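Local structure of Rho guanine nucleotide exchange factor 11 (Homo sapiens, 5JHH) at residues 33-38 with 79-84; 100-105 with 194-199; 225-230 with 289-294; 319-324 with 357-362; 326-331 with 350-355. The protein probably activates Rho-family GTPases by promoting the exchange of GDP for GTP through its tandem Dbl-homology and pleckstrin-homology domains. All blocks are in the same frame, centred on the assembly; numbering follows the deposited sequence.

Interaction 1 (33-38 with 79-84)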
# COMPACT_ATOMS: atom_id res chain seq x y z
N THR A 33 8.72 -2.40 -19.53
CA THR A 33 7.58 -2.22 -18.65
C THR A 33 6.95 -0.81 -18.75
O THR A 33 5.77 -0.62 -18.45
CB THR A 33 7.96 -2.46 -17.23
OG1 THR A 33 9.07 -1.59 -16.90
CG2 THR A 33 8.30 -3.92 -17.02
N GLU A 34 7.69 0.16 -19.23
CA GLU A 34 7.06 1.44 -19.57
C GLU A 34 6.11 1.31 -20.75
O GLU A 34 4.96 1.76 -20.70
CB GLU A 34 8.08 2.49 -19.82
CG GLU A 34 7.51 3.87 -19.95
CD GLU A 34 6.92 4.45 -18.65
OE1 GLU A 34 7.22 3.98 -17.52
OE2 GLU A 34 6.15 5.41 -18.79
N ALA A 35 6.54 0.62 -21.79
CA ALA A 35 5.68 0.44 -22.94
C ALA A 35 4.46 -0.39 -22.50
O ALA A 35 3.31 -0.17 -22.89
CB ALA A 35 6.45 -0.28 -24.06
N SER A 36 4.73 -1.37 -21.67
CA SER A 36 3.66 -2.19 -21.21
C SER A 36 2.64 -1.35 -20.40
O SER A 36 1.45 -1.52 -20.49
CB SER A 36 4.22 -3.29 -20.36
OG SER A 36 3.12 -4.05 -20.04
N HIS A 37 3.14 -0.41 -19.62
CA HIS A 37 2.27 0.38 -18.78
C HIS A 37 1.40 1.29 -19.63
O HIS A 37 0.19 1.37 -19.47
CB HIS A 37 3.08 1.17 -17.77
CG HIS A 37 2.24 2.05 -16.95
ND1 HIS A 37 2.19 3.41 -17.14
CD2 HIS A 37 1.31 1.77 -16.02
CE1 HIS A 37 1.29 3.94 -16.34
NE2 HIS A 37 0.73 2.95 -15.67
N LEU A 38 2.02 1.90 -20.59
CA LEU A 38 1.31 2.65 -21.60
C LEU A 38 0.22 1.83 -22.22
O LEU A 38 -0.88 2.31 -22.46
CB LEU A 38 2.30 3.14 -22.63
CG LEU A 38 1.81 4.08 -23.72
CD1 LEU A 38 0.98 5.22 -23.15
CD2 LEU A 38 3.01 4.63 -24.47
N SER A 79 5.12 10.35 -24.27
CA SER A 79 6.25 11.20 -24.58
C SER A 79 7.51 10.55 -24.06
O SER A 79 8.47 10.40 -24.78
CB SER A 79 6.06 12.61 -24.02
OG SER A 79 6.00 12.62 -22.59
N TRP A 80 7.51 10.12 -22.82
CA TRP A 80 8.69 9.50 -22.25
C TRP A 80 9.04 8.22 -23.02
O TRP A 80 10.19 7.97 -23.38
CB TRP A 80 8.49 9.18 -20.76
CG TRP A 80 9.75 9.03 -20.01
CD1 TRP A 80 10.87 9.78 -20.18
CD2 TRP A 80 10.03 8.12 -18.93
NE1 TRP A 80 11.84 9.39 -19.30
CE2 TRP A 80 11.36 8.36 -18.53
CE3 TRP A 80 9.31 7.08 -18.30
CZ2 TRP A 80 11.98 7.65 -17.47
CZ3 TRP A 80 9.90 6.38 -17.28
CH2 TRP A 80 11.24 6.67 -16.87
N CYS A 81 8.03 7.43 -23.26
CA CYS A 81 8.20 6.24 -24.05
C CYS A 81 8.83 6.53 -25.42
O CYS A 81 9.70 5.80 -25.84
CB CYS A 81 6.86 5.64 -24.28
SG CYS A 81 6.91 3.91 -24.00
N GLU A 82 8.39 7.57 -26.11
CA GLU A 82 8.98 7.90 -27.41
C GLU A 82 10.46 8.35 -27.28
O GLU A 82 11.26 8.09 -28.18
CB GLU A 82 8.17 8.97 -28.18
CG GLU A 82 6.82 8.50 -28.76
CD GLU A 82 6.93 7.43 -29.87
OE1 GLU A 82 7.38 7.77 -30.98
OE2 GLU A 82 6.54 6.25 -29.65
N ALA A 83 10.82 9.02 -26.18
CA ALA A 83 12.23 9.38 -25.97
C ALA A 83 13.06 8.13 -25.70
O ALA A 83 14.24 8.10 -26.03
CB ALA A 83 12.40 10.39 -24.85
N MET A 84 12.48 7.10 -25.09
CA MET A 84 13.18 5.84 -24.89
C MET A 84 13.47 5.17 -26.22
O MET A 84 14.52 4.56 -26.41
CB MET A 84 12.36 4.88 -23.99
CG MET A 84 12.21 5.30 -22.55
SD MET A 84 11.05 4.22 -21.65
CE MET A 84 11.33 4.86 -20.00
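Glu-34 reaches across from helix 18-54 to Met-84 and then to Trp-80 on helix 70-89, and its chain can be read atom by atom. CB lies 3.9 Å from Met-84 SD. CG, anti to the backbone N (chi1 -170°), stays against the same thioether, 3.9 Å from Met-84 CE. A bend at chi2 then carries CD to the edge of the Trp-80 ring, 3.6 Å from Trp-80 CE3. At the tip, OE1 lies 3.6 Å from Trp-80 CZ3, while OE2 lies in the ring plane, at the C-H rim near CE3. The carboxylate plane is turned 79° from that of the indole, and the electrostatics of the approach are probably favourable. Met-84 CE rests 3.3 Å above one face of the same ring, offset toward its rim. Beside this group, Cys-81 SG packs on the backbone at Ala-35 CA (3.8 Å), and Cys-81 CB meets Leu-38 CD2. The contact illustrates how a carboxylate can be buried among apolar groups when polar partners surround its tip: OE1 forms a salt bridge with Arg-169 and a hydrogen bond with Tyr-173, and OE2 is hydrogen-bonded with His-77 ND1. The two helices run roughly antiparallel in the all-helical Dbl-homology domain, their segments inclined at 146°; helix 165-182 supplies Arg-169 and Tyr-173, and helix 98-105 packs against Trp-80.

Interaction 2 (100-105 with 194-199)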
# COMPACT_ATOMS: atom_id res chain seq x y z
N LEU A 100 17.64 11.21 -19.66
CA LEU A 100 16.32 10.73 -19.92
C LEU A 100 15.52 10.58 -18.61
O LEU A 100 14.39 11.03 -18.52
CB LEU A 100 16.42 9.41 -20.67
CG LEU A 100 15.13 8.72 -21.08
CD1 LEU A 100 14.22 9.61 -21.91
CD2 LEU A 100 15.50 7.49 -21.86
N MET A 101 16.15 10.07 -17.56
CA MET A 101 15.48 9.97 -16.27
C MET A 101 15.14 11.33 -15.70
O MET A 101 14.03 11.55 -15.19
CB MET A 101 16.32 9.21 -15.28
CG MET A 101 16.75 7.81 -15.75
SD MET A 101 15.37 6.69 -15.99
CE MET A 101 15.30 6.60 -17.74
N LEU A 102 16.08 12.26 -15.75
CA LEU A 102 15.79 13.60 -15.28
C LEU A 102 14.74 14.31 -16.13
O LEU A 102 14.04 15.19 -15.64
CB LEU A 102 17.05 14.47 -15.21
CG LEU A 102 18.16 13.95 -14.29
CD1 LEU A 102 19.42 14.79 -14.46
CD2 LEU A 102 17.72 13.97 -12.83
N ALA A 103 14.63 13.97 -17.40
CA ALA A 103 13.66 14.62 -18.22
C ALA A 103 12.21 14.21 -17.82
O ALA A 103 11.24 14.91 -18.14
CB ALA A 103 13.93 14.33 -19.69
N ARG A 104 12.07 13.11 -17.09
CA ARG A 104 10.75 12.73 -16.56
C ARG A 104 10.54 13.06 -15.09
O ARG A 104 9.42 13.31 -14.65
CB ARG A 104 10.46 11.26 -16.80
CG ARG A 104 8.98 10.82 -16.63
CD ARG A 104 8.05 12.02 -16.33
NE ARG A 104 7.43 12.51 -17.50
CZ ARG A 104 6.84 13.67 -17.67
NH1 ARG A 104 6.80 14.63 -16.77
NH2 ARG A 104 6.30 13.84 -18.83
N PHE A 105 11.58 13.04 -14.30
CA PHE A 105 11.40 13.01 -12.87
C PHE A 105 11.97 14.16 -12.14
O PHE A 105 11.92 14.19 -10.91
CB PHE A 105 12.05 11.74 -12.29
CG PHE A 105 11.47 10.48 -12.82
CD1 PHE A 105 10.11 10.24 -12.70
CD2 PHE A 105 12.29 9.49 -13.36
CE1 PHE A 105 9.56 9.06 -13.21
CE2 PHE A 105 11.75 8.31 -13.81
CZ PHE A 105 10.37 8.10 -13.75
N LEU A 194 21.45 9.96 -11.70
CA LEU A 194 20.59 8.87 -11.36
C LEU A 194 20.17 8.87 -9.90
O LEU A 194 19.01 8.60 -9.60
CB LEU A 194 21.27 7.55 -11.67
CG LEU A 194 21.31 7.20 -13.15
CD1 LEU A 194 22.03 5.89 -13.39
CD2 LEU A 194 19.90 7.11 -13.70
N CYS A 195 21.08 9.20 -8.98
CA CYS A 195 20.69 9.21 -7.57
C CYS A 195 19.70 10.34 -7.36
O CYS A 195 18.79 10.25 -6.54
CB CYS A 195 21.92 9.37 -6.66
SG CYS A 195 22.94 7.86 -6.62
N ARG A 196 19.92 11.42 -8.10
CA ARG A 196 19.08 12.57 -7.96
C ARG A 196 17.67 12.20 -8.46
O ARG A 196 16.68 12.46 -7.77
CB ARG A 196 19.70 13.74 -8.75
CG ARG A 196 18.79 14.92 -9.08
CD ARG A 196 18.44 15.65 -7.81
NE ARG A 196 17.78 16.92 -8.09
CZ ARG A 196 17.25 17.69 -7.15
NH1 ARG A 196 17.31 17.36 -5.86
NH2 ARG A 196 16.63 18.81 -7.51
N ALA A 197 17.60 11.55 -9.61
CA ALA A 197 16.33 11.09 -10.16
C ALA A 197 15.58 10.13 -9.23
O ALA A 197 14.37 10.24 -9.01
CB ALA A 197 16.56 10.43 -11.53
N ARG A 198 16.31 9.16 -8.68
CA ARG A 198 15.74 8.24 -7.68
C ARG A 198 15.13 9.00 -6.53
O ARG A 198 13.97 8.73 -6.09
CB ARG A 198 16.81 7.30 -7.16
CG ARG A 198 16.34 6.51 -5.94
CD ARG A 198 17.51 5.94 -5.15
NE ARG A 198 18.21 7.03 -4.48
CZ ARG A 198 19.49 7.02 -4.19
NH1 ARG A 198 20.24 5.94 -4.43
NH2 ARG A 198 20.02 8.10 -3.64
N ASP A 199 15.88 9.95 -6.01
CA ASP A 199 15.36 10.72 -4.88
C ASP A 199 14.09 11.55 -5.24
O ASP A 199 13.21 11.78 -4.38
CB ASP A 199 16.45 11.68 -4.35
CG ASP A 199 17.67 10.94 -3.72
OD1 ASP A 199 17.65 9.73 -3.44
OD2 ASP A 199 18.66 11.62 -3.49
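Met-101 and Leu-194 both place CG anti to their own carbonyl carbon (chi1 -56° and -75°), and these torsions let side chains from two helices converge. Met-101 CG thereby comes 3.8 Å from Leu-194 CD2, although Leu-194 sets off from its backbone away from helix 98-105: the branch turns back to make the contact. Beyond CG the methionine bends again, and its sulfur end leads away from segment 194-199. Leu-102 also extends a branch inward, its CD2 touching Ala-197 CB at 3.9 Å and Arg-196 CG at 4.0 Å, the side chains of Leu-102 and Arg-196 crossing at about a right angle. Ala-197 is the small residue of this interface. Its CB touches both Leu-102 CD2 and Met-101 CB, the latter 4.0 Å away, and its CA stands 5.7 Å from Leu-102 CA. The small side chain is consistent with the close approach of the segments, whose axes come to 9.2 Å at a crossing angle of 26°. The example is one of packing carried by aliphatic carbons; no hydrogen bond joins the segments. Phe-105 extends the same layer, its CB approaching Ala-197 O, while its ring meets Trp-80 edge-to-face and also Tyr-173. Within the Dbl-homology helical bundle, helix 98-105 thus lies against helix 189-227, with helix 70-89 packing on Leu-100 and Met-101 and helix 165-182 packing on both Met-101 and Leu-194.

Interaction 3 (225-230 with 289-294)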
# COMPACT_ATOMS: atom_id res chain seq x y z
N GLN A 225 -19.22 14.11 9.73
CA GLN A 225 -19.91 15.31 10.15
C GLN A 225 -21.44 15.13 10.12
O GLN A 225 -22.10 15.37 11.11
CB GLN A 225 -19.51 16.50 9.28
CG GLN A 225 -19.95 17.84 9.83
CD GLN A 225 -19.46 18.05 11.25
OE1 GLN A 225 -18.34 17.67 11.59
NE2 GLN A 225 -20.29 18.65 12.08
N LYS A 226 -21.98 14.69 8.99
CA LYS A 226 -23.39 14.28 8.88
C LYS A 226 -23.87 13.40 10.03
O LYS A 226 -24.98 13.56 10.50
CB LYS A 226 -23.62 13.52 7.56
CG LYS A 226 -23.82 14.43 6.36
CD LYS A 226 -23.78 13.70 5.03
CE LYS A 226 -23.42 14.68 3.90
NZ LYS A 226 -23.95 14.28 2.57
N ARG A 227 -23.04 12.46 10.45
CA ARG A 227 -23.40 11.50 11.46
C ARG A 227 -23.07 11.97 12.85
O ARG A 227 -23.33 11.27 13.84
CB ARG A 227 -22.62 10.24 11.24
CG ARG A 227 -22.94 9.56 9.94
CD ARG A 227 -21.84 8.59 9.58
NE ARG A 227 -21.52 7.73 10.70
CZ ARG A 227 -20.51 6.87 10.69
NH1 ARG A 227 -19.69 6.80 9.63
NH2 ARG A 227 -20.27 6.11 11.74
N LEU A 228 -22.43 13.12 12.92
CA LEU A 228 -22.09 13.71 14.19
C LEU A 228 -23.34 14.22 14.84
O LEU A 228 -24.11 14.97 14.23
CB LEU A 228 -21.16 14.89 14.01
CG LEU A 228 -20.55 15.52 15.26
CD1 LEU A 228 -19.62 14.57 16.02
CD2 LEU A 228 -19.80 16.78 14.89
N ASP A 229 -23.49 13.84 16.10
CA ASP A 229 -24.49 14.40 16.99
C ASP A 229 -23.73 14.96 18.18
O ASP A 229 -23.25 14.19 19.01
CB ASP A 229 -25.43 13.28 17.42
CG ASP A 229 -26.42 13.71 18.51
OD1 ASP A 229 -26.19 14.71 19.22
OD2 ASP A 229 -27.41 12.98 18.68
N ALA A 230 -23.59 16.28 18.24
CA ALA A 230 -23.00 16.98 19.39
C ALA A 230 -24.12 17.67 20.19
O ALA A 230 -23.99 18.84 20.58
CB ALA A 230 -21.98 18.01 18.93
N GLU A 289 -25.55 4.39 13.65
CA GLU A 289 -24.77 4.96 12.60
C GLU A 289 -24.44 6.37 13.01
O GLU A 289 -23.98 7.16 12.19
CB GLU A 289 -25.55 4.94 11.28
CG GLU A 289 -24.65 4.69 10.06
CD GLU A 289 -24.00 3.30 10.04
OE1 GLU A 289 -24.76 2.30 9.98
OE2 GLU A 289 -22.74 3.20 10.07
N LYS A 290 -24.67 6.71 14.26
CA LYS A 290 -24.43 8.06 14.69
C LYS A 290 -23.17 8.09 15.54
O LYS A 290 -22.74 7.07 16.07
CB LYS A 290 -25.66 8.64 15.39
CG LYS A 290 -26.89 8.74 14.46
CD LYS A 290 -27.46 10.16 14.35
CE LYS A 290 -26.98 10.94 13.12
NZ LYS A 290 -26.73 12.39 13.40
N LEU A 291 -22.53 9.26 15.56
CA LEU A 291 -21.28 9.47 16.30
C LEU A 291 -21.59 10.52 17.35
O LEU A 291 -21.80 11.70 17.03
CB LEU A 291 -20.14 9.98 15.39
CG LEU A 291 -19.73 9.04 14.26
CD1 LEU A 291 -18.80 9.73 13.27
CD2 LEU A 291 -19.13 7.76 14.79
N LEU A 292 -21.64 10.05 18.59
CA LEU A 292 -22.13 10.85 19.67
C LEU A 292 -21.00 11.53 20.38
O LEU A 292 -20.14 10.86 20.97
CB LEU A 292 -22.85 9.98 20.69
CG LEU A 292 -24.14 9.33 20.24
CD1 LEU A 292 -24.80 8.78 21.50
CD2 LEU A 292 -25.05 10.32 19.50
N LEU A 293 -21.04 12.85 20.34
CA LEU A 293 -20.15 13.64 21.16
C LEU A 293 -20.91 13.94 22.46
O LEU A 293 -21.98 14.58 22.43
CB LEU A 293 -19.80 14.92 20.40
CG LEU A 293 -18.49 15.61 20.72
CD1 LEU A 293 -17.34 14.64 20.72
CD2 LEU A 293 -18.24 16.75 19.74
N LYS A 294 -20.37 13.45 23.59
CA LYS A 294 -21.11 13.34 24.85
C LYS A 294 -20.20 13.24 26.08
O LYS A 294 -19.25 12.44 26.08
CB LYS A 294 -21.97 12.08 24.81
CG LYS A 294 -23.35 12.21 25.43
CD LYS A 294 -24.08 10.87 25.46
CE LYS A 294 -23.33 9.86 26.32
NZ LYS A 294 -24.19 8.72 26.71
O HOH W 1 -24.34 14.20 22.01
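Arg-227 crosses Leu-291 at the start of a short parallel beta pairing, in which the chain leaving the long helix 189-227 adds an edge strand to the pleckstrin-homology sheet. The two side chains meet at a slant. Leu-291 CD1 lies over one face of the guanidinium, toward its rim, with Leu-291 CD2 3.7 Å from Arg-227 NH2; Glu-289 OE2 stands above the opposite face, also offset. That carboxylate lies well out of the guanidinium plane, so its attraction is one of charge alone. A bend at chi3 (49°) sets Arg-227 NE where it donates to Glu-289 O, at 2.9 Å, from above the carbonyl plane. In the bridge after Leu-228 with Leu-291, Asp-229 and Leu-292 lie side by side and point the same way, on one face of the sheet, with Asp-229 CB 3.6 Å from Leu-292 CD2; Leu-228 and Leu-291 occupy the other face. The carboxylate of Asp-229 finds its partner just downstream, where OD1 accepts from Thr-231 N. Ala-230 CB then meets Leu-293 CD2. Three backbone bonds secure the register: Leu-291 N donates to Arg-227 O, Leu-293 N donates to Asp-229 O, and Asp-229 N reaches Leu-291 O at 2.9 Å with a nearly straight N-H...O angle of 176°.

Interaction 4 (319-324 with 357-362)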
# COMPACT_ATOMS: atom_id res chain seq x y z
N VAL A 319 -2.31 19.00 26.99
CA VAL A 319 -2.21 17.65 27.50
C VAL A 319 -0.81 17.11 27.41
O VAL A 319 0.03 17.60 26.65
CB VAL A 319 -3.15 16.61 26.82
CG1 VAL A 319 -4.61 17.04 26.80
CG2 VAL A 319 -2.68 16.30 25.42
N LEU A 320 -0.60 16.06 28.20
CA LEU A 320 0.61 15.25 28.18
C LEU A 320 0.24 13.79 27.94
O LEU A 320 -0.85 13.34 28.29
CB LEU A 320 1.34 15.36 29.52
CG LEU A 320 1.74 16.77 29.95
CD1 LEU A 320 2.46 16.67 31.29
CD2 LEU A 320 2.60 17.48 28.91
N ILE A 321 1.19 13.03 27.40
CA ILE A 321 0.93 11.66 26.98
C ILE A 321 1.87 10.76 27.75
O ILE A 321 3.07 10.99 27.77
CB ILE A 321 1.24 11.51 25.46
CG1 ILE A 321 0.48 12.55 24.63
CG2 ILE A 321 0.93 10.09 24.97
CD1 ILE A 321 -1.03 12.46 24.71
N ARG A 322 1.35 9.73 28.41
CA ARG A 322 2.26 8.86 29.14
C ARG A 322 1.97 7.37 28.95
O ARG A 322 0.83 6.94 28.94
CB ARG A 322 2.28 9.23 30.62
CG ARG A 322 3.42 8.58 31.43
CD ARG A 322 3.28 9.00 32.88
NE ARG A 322 4.11 8.29 33.83
CZ ARG A 322 5.33 8.66 34.22
NH1 ARG A 322 5.94 9.70 33.67
NH2 ARG A 322 5.95 7.97 35.16
N SER A 323 3.02 6.59 28.76
CA SER A 323 2.92 5.12 28.79
C SER A 323 2.54 4.60 30.17
O SER A 323 2.82 5.23 31.18
CB SER A 323 4.26 4.50 28.46
OG SER A 323 4.35 4.18 27.11
N VAL A 324 1.99 3.39 30.18
CA VAL A 324 1.63 2.68 31.39
C VAL A 324 2.57 1.48 31.52
O VAL A 324 2.56 0.57 30.68
CB VAL A 324 0.16 2.20 31.29
CG1 VAL A 324 -0.29 1.49 32.57
CG2 VAL A 324 -0.77 3.37 30.96
N THR A 357 1.70 3.01 17.86
CA THR A 357 1.31 3.93 16.81
C THR A 357 0.56 5.13 17.37
O THR A 357 0.88 6.26 17.08
CB THR A 357 0.39 3.24 15.78
OG1 THR A 357 1.14 2.20 15.16
CG2 THR A 357 -0.09 4.23 14.74
N TRP A 358 -0.49 4.85 18.10
CA TRP A 358 -1.25 5.90 18.74
C TRP A 358 -0.38 6.89 19.57
O TRP A 358 -0.59 8.10 19.52
CB TRP A 358 -2.28 5.26 19.64
CG TRP A 358 -3.58 5.04 19.00
CD1 TRP A 358 -4.12 3.85 18.64
CD2 TRP A 358 -4.54 6.03 18.68
NE1 TRP A 358 -5.38 4.04 18.10
CE2 TRP A 358 -5.65 5.38 18.09
CE3 TRP A 358 -4.57 7.42 18.82
CZ2 TRP A 358 -6.76 6.06 17.67
CZ3 TRP A 358 -5.67 8.09 18.39
CH2 TRP A 358 -6.75 7.42 17.81
N MET A 359 0.59 6.37 20.32
CA MET A 359 1.46 7.21 21.11
C MET A 359 2.43 8.03 20.27
O MET A 359 2.64 9.21 20.53
CB MET A 359 2.24 6.39 22.11
CG MET A 359 1.54 6.31 23.45
SD MET A 359 2.59 6.68 24.87
CE MET A 359 4.14 5.90 24.43
N GLU A 360 3.05 7.40 19.29
CA GLU A 360 3.98 8.09 18.44
C GLU A 360 3.24 9.28 17.83
O GLU A 360 3.73 10.39 17.86
CB GLU A 360 4.46 7.15 17.35
CG GLU A 360 5.73 7.56 16.64
CD GLU A 360 6.21 6.47 15.67
OE1 GLU A 360 7.32 5.94 15.88
OE2 GLU A 360 5.46 6.11 14.72
N LEU A 361 2.02 9.06 17.36
CA LEU A 361 1.34 10.10 16.66
C LEU A 361 0.82 11.14 17.62
O LEU A 361 0.84 12.32 17.33
CB LEU A 361 0.24 9.55 15.77
CG LEU A 361 0.72 8.65 14.62
CD1 LEU A 361 -0.44 7.82 14.11
CD2 LEU A 361 1.32 9.50 13.49
N LEU A 362 0.36 10.70 18.79
CA LEU A 362 -0.12 11.63 19.79
C LEU A 362 0.99 12.54 20.26
O LEU A 362 0.81 13.73 20.32
CB LEU A 362 -0.70 10.90 20.99
CG LEU A 362 -2.16 10.52 20.84
CD1 LEU A 362 -2.55 9.45 21.85
CD2 LEU A 362 -3.04 11.74 20.96
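Ser-323 OG meets the terminal methyl of Met-359, 3.2 Å from Met-359 CE, while the same oxygen is hydrogen-bonded with Lys-355 NZ. The hydroxyl thus has an ammonium group as its polar partner, one helical turn before the methionine that touches it. Met-359 gets there by a chain bent at chi2 and chi3: it leaves the helix at the side, and its sulfur end comes in against the strand. On the way SD passes Ile-321 CG2 at 3.8 Å, and Met-359 CG lies near the same methyl; the two side chains run alongside in opposite senses. Ile-321 splits its contacts between two residues of the helix. CG2, anti to the backbone N, takes the methionine, whereas the other branch, CG1 with CD1, reaches Leu-362, where Ile-321 CD1 lies 4.0 Å from Leu-362 CB and the side chains cross at about a right angle. The segment axes approach to 9.3 Å and run roughly antiparallel, at 149°. Here is the familiar pleckstrin-homology plan, a C-terminal helix closing one end of the strongly bent beta sandwich, seen at strand 319-323. Ile-321 also touches Ile-333 of the neighbouring strand 330-335, Leu-362 rests on Phe-331 of that strand, and further round the helix Trp-358 packs on strands 254-263 and 269-277.

Interaction 5 (326-331 with 350-355)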
# COMPACT_ATOMS: atom_id res chain seq x y z
N THR A 326 2.66 -1.22 33.26
CA THR A 326 2.11 -2.55 33.49
C THR A 326 1.12 -3.05 32.42
O THR A 326 0.62 -4.17 32.52
CB THR A 326 1.39 -2.58 34.86
OG1 THR A 326 0.49 -1.46 34.95
CG2 THR A 326 2.42 -2.52 36.01
N ASP A 327 0.81 -2.21 31.44
CA ASP A 327 -0.17 -2.52 30.39
C ASP A 327 0.35 -1.96 29.05
O ASP A 327 0.24 -0.76 28.75
CB ASP A 327 -1.55 -1.96 30.76
CG ASP A 327 -2.65 -2.43 29.83
OD1 ASP A 327 -2.33 -2.93 28.74
OD2 ASP A 327 -3.84 -2.28 30.17
N LYS A 328 0.95 -2.85 28.25
CA LYS A 328 1.57 -2.48 26.98
C LYS A 328 0.58 -2.05 25.88
O LYS A 328 1.00 -1.72 24.79
CB LYS A 328 2.45 -3.65 26.43
CG LYS A 328 1.87 -5.06 26.66
CD LYS A 328 2.21 -6.12 25.60
CE LYS A 328 1.00 -7.03 25.35
NZ LYS A 328 1.06 -7.91 24.14
N ARG A 329 -0.72 -2.09 26.17
CA ARG A 329 -1.76 -1.63 25.26
C ARG A 329 -2.35 -0.30 25.70
O ARG A 329 -3.19 0.28 25.00
CB ARG A 329 -2.91 -2.61 25.22
CG ARG A 329 -2.58 -3.95 24.61
CD ARG A 329 -3.84 -4.80 24.62
NE ARG A 329 -3.55 -6.11 24.08
CZ ARG A 329 -2.96 -7.10 24.74
NH1 ARG A 329 -2.62 -6.95 26.02
NH2 ARG A 329 -2.73 -8.26 24.12
N ALA A 330 -1.93 0.18 26.86
CA ALA A 330 -2.59 1.34 27.42
C ALA A 330 -1.68 2.53 27.46
O ALA A 330 -0.47 2.37 27.61
CB ALA A 330 -3.06 1.03 28.82
N PHE A 331 -2.29 3.71 27.44
CA PHE A 331 -1.59 4.97 27.61
C PHE A 331 -2.50 5.99 28.29
O PHE A 331 -3.72 5.85 28.24
CB PHE A 331 -1.10 5.51 26.26
CG PHE A 331 -2.20 5.80 25.28
CD1 PHE A 331 -2.63 4.82 24.40
CD2 PHE A 331 -2.79 7.05 25.21
CE1 PHE A 331 -3.64 5.08 23.48
CE2 PHE A 331 -3.78 7.31 24.29
CZ PHE A 331 -4.21 6.33 23.43
N LEU A 350 -5.81 -1.75 20.65
CA LEU A 350 -6.09 -3.15 20.35
C LEU A 350 -4.89 -4.01 20.62
O LEU A 350 -5.02 -5.13 20.98
CB LEU A 350 -6.52 -3.35 18.88
CG LEU A 350 -7.67 -2.50 18.34
CD1 LEU A 350 -7.54 -2.33 16.81
CD2 LEU A 350 -9.05 -3.04 18.73
N THR A 351 -3.70 -3.48 20.39
CA THR A 351 -2.50 -4.26 20.60
C THR A 351 -1.39 -3.36 21.09
O THR A 351 -1.52 -2.16 21.12
CB THR A 351 -2.03 -4.92 19.27
OG1 THR A 351 -1.65 -3.92 18.31
CG2 THR A 351 -3.17 -5.82 18.66
N SER A 352 -0.26 -3.97 21.42
CA SER A 352 0.87 -3.18 21.81
C SER A 352 1.29 -2.31 20.63
O SER A 352 1.55 -1.11 20.82
CB SER A 352 2.01 -4.07 22.30
OG SER A 352 2.55 -4.83 21.25
N SER A 353 1.29 -2.89 19.43
CA SER A 353 1.67 -2.16 18.19
C SER A 353 0.81 -0.94 17.97
O SER A 353 1.31 0.15 17.73
CB SER A 353 1.58 -3.05 16.93
OG SER A 353 1.75 -2.27 15.75
N ASP A 354 -0.49 -1.13 18.11
CA ASP A 354 -1.41 -0.06 17.97
C ASP A 354 -1.17 1.05 18.95
O ASP A 354 -1.41 2.24 18.66
CB ASP A 354 -2.81 -0.55 18.14
CG ASP A 354 -3.68 -0.17 16.98
OD1 ASP A 354 -3.43 -0.70 15.82
OD2 ASP A 354 -4.53 0.73 17.23
N LYS A 355 -0.82 0.64 20.16
CA LYS A 355 -0.55 1.57 21.21
C LYS A 355 0.73 2.35 20.88
O LYS A 355 0.73 3.57 21.01
CB LYS A 355 -0.46 0.85 22.54
CG LYS A 355 -0.20 1.76 23.73
CD LYS A 355 1.23 1.56 24.19
CE LYS A 355 1.82 2.86 24.68
NZ LYS A 355 3.28 2.64 24.90
O HOH W 2 3.23 -7.53 22.28
O HOH W 3 -0.37 -7.30 21.16
O HOH W 4 1.97 1.57 27.68
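Arg-329 presents the edge of its guanidinium to Leu-350 O, which lies in the plane of the group, 3.6 Å from Arg-329 NE, without a hydrogen bond. The other flat group, the ring of Phe-331, is likewise met at its edge, where Lys-355 CG approaches Phe-331 CD1 at 4.0 Å. Between these groups Lys-355 lays its aliphatic chain over the backbone of the turn. Its CG, anti to the backbone N (chi1 -179°), packs on Arg-329 C at 3.6 Å, and its CD lies 3.3 Å from Lys-328 O. The ammonium end goes on to Ser-323. Lys-328 O also takes a CA-H...O contact from Ser-352 CA, at 3.3 Å, and a water links Lys-328 NZ with Ser-352 OG. The turn itself is internally braced: Asp-327 to Ala-330 forms a type I beta turn, and Asp-327 OD1 accepts from Arg-329 N at 3.1 Å, an Asx turn. Across the contact, Thr-351 is the N-cap of helix 352-368, its OG1 accepting from Asp-354 N at 3.0 Å. The case shows a capped helix start seated against a beta turn. Strand 330-335 leaves the turn beside strand 345-348, which pairs with it through Phe-331 and Leu-347, while Phe-331 packs against Trp-358 of the helix and touches Leu-260 of strand 254-263.

In the fold
From the N terminus, interaction 1 closes first, over 40 mostly helical residues, joining helices 18-54 and 70-89. Interaction 2 follows in series, bringing helix 98-105 to helix 189-227 across 88 residues, and it touches interaction 1 through Trp-80; together they tie four helices of the Dbl-homology domain. That last helix runs on to interaction 3, whose centre lies about 48 Å from the centre of interaction 2; there the strand that follows it, 228-229, joins the pleckstrin-homology sheet over a loop of 58 residues. Interaction 4 then binds strand 319-323 to the C-terminal helix, and interaction 5, shorter, lies wholly within its span, seating the start of the same helix. No two loops cross.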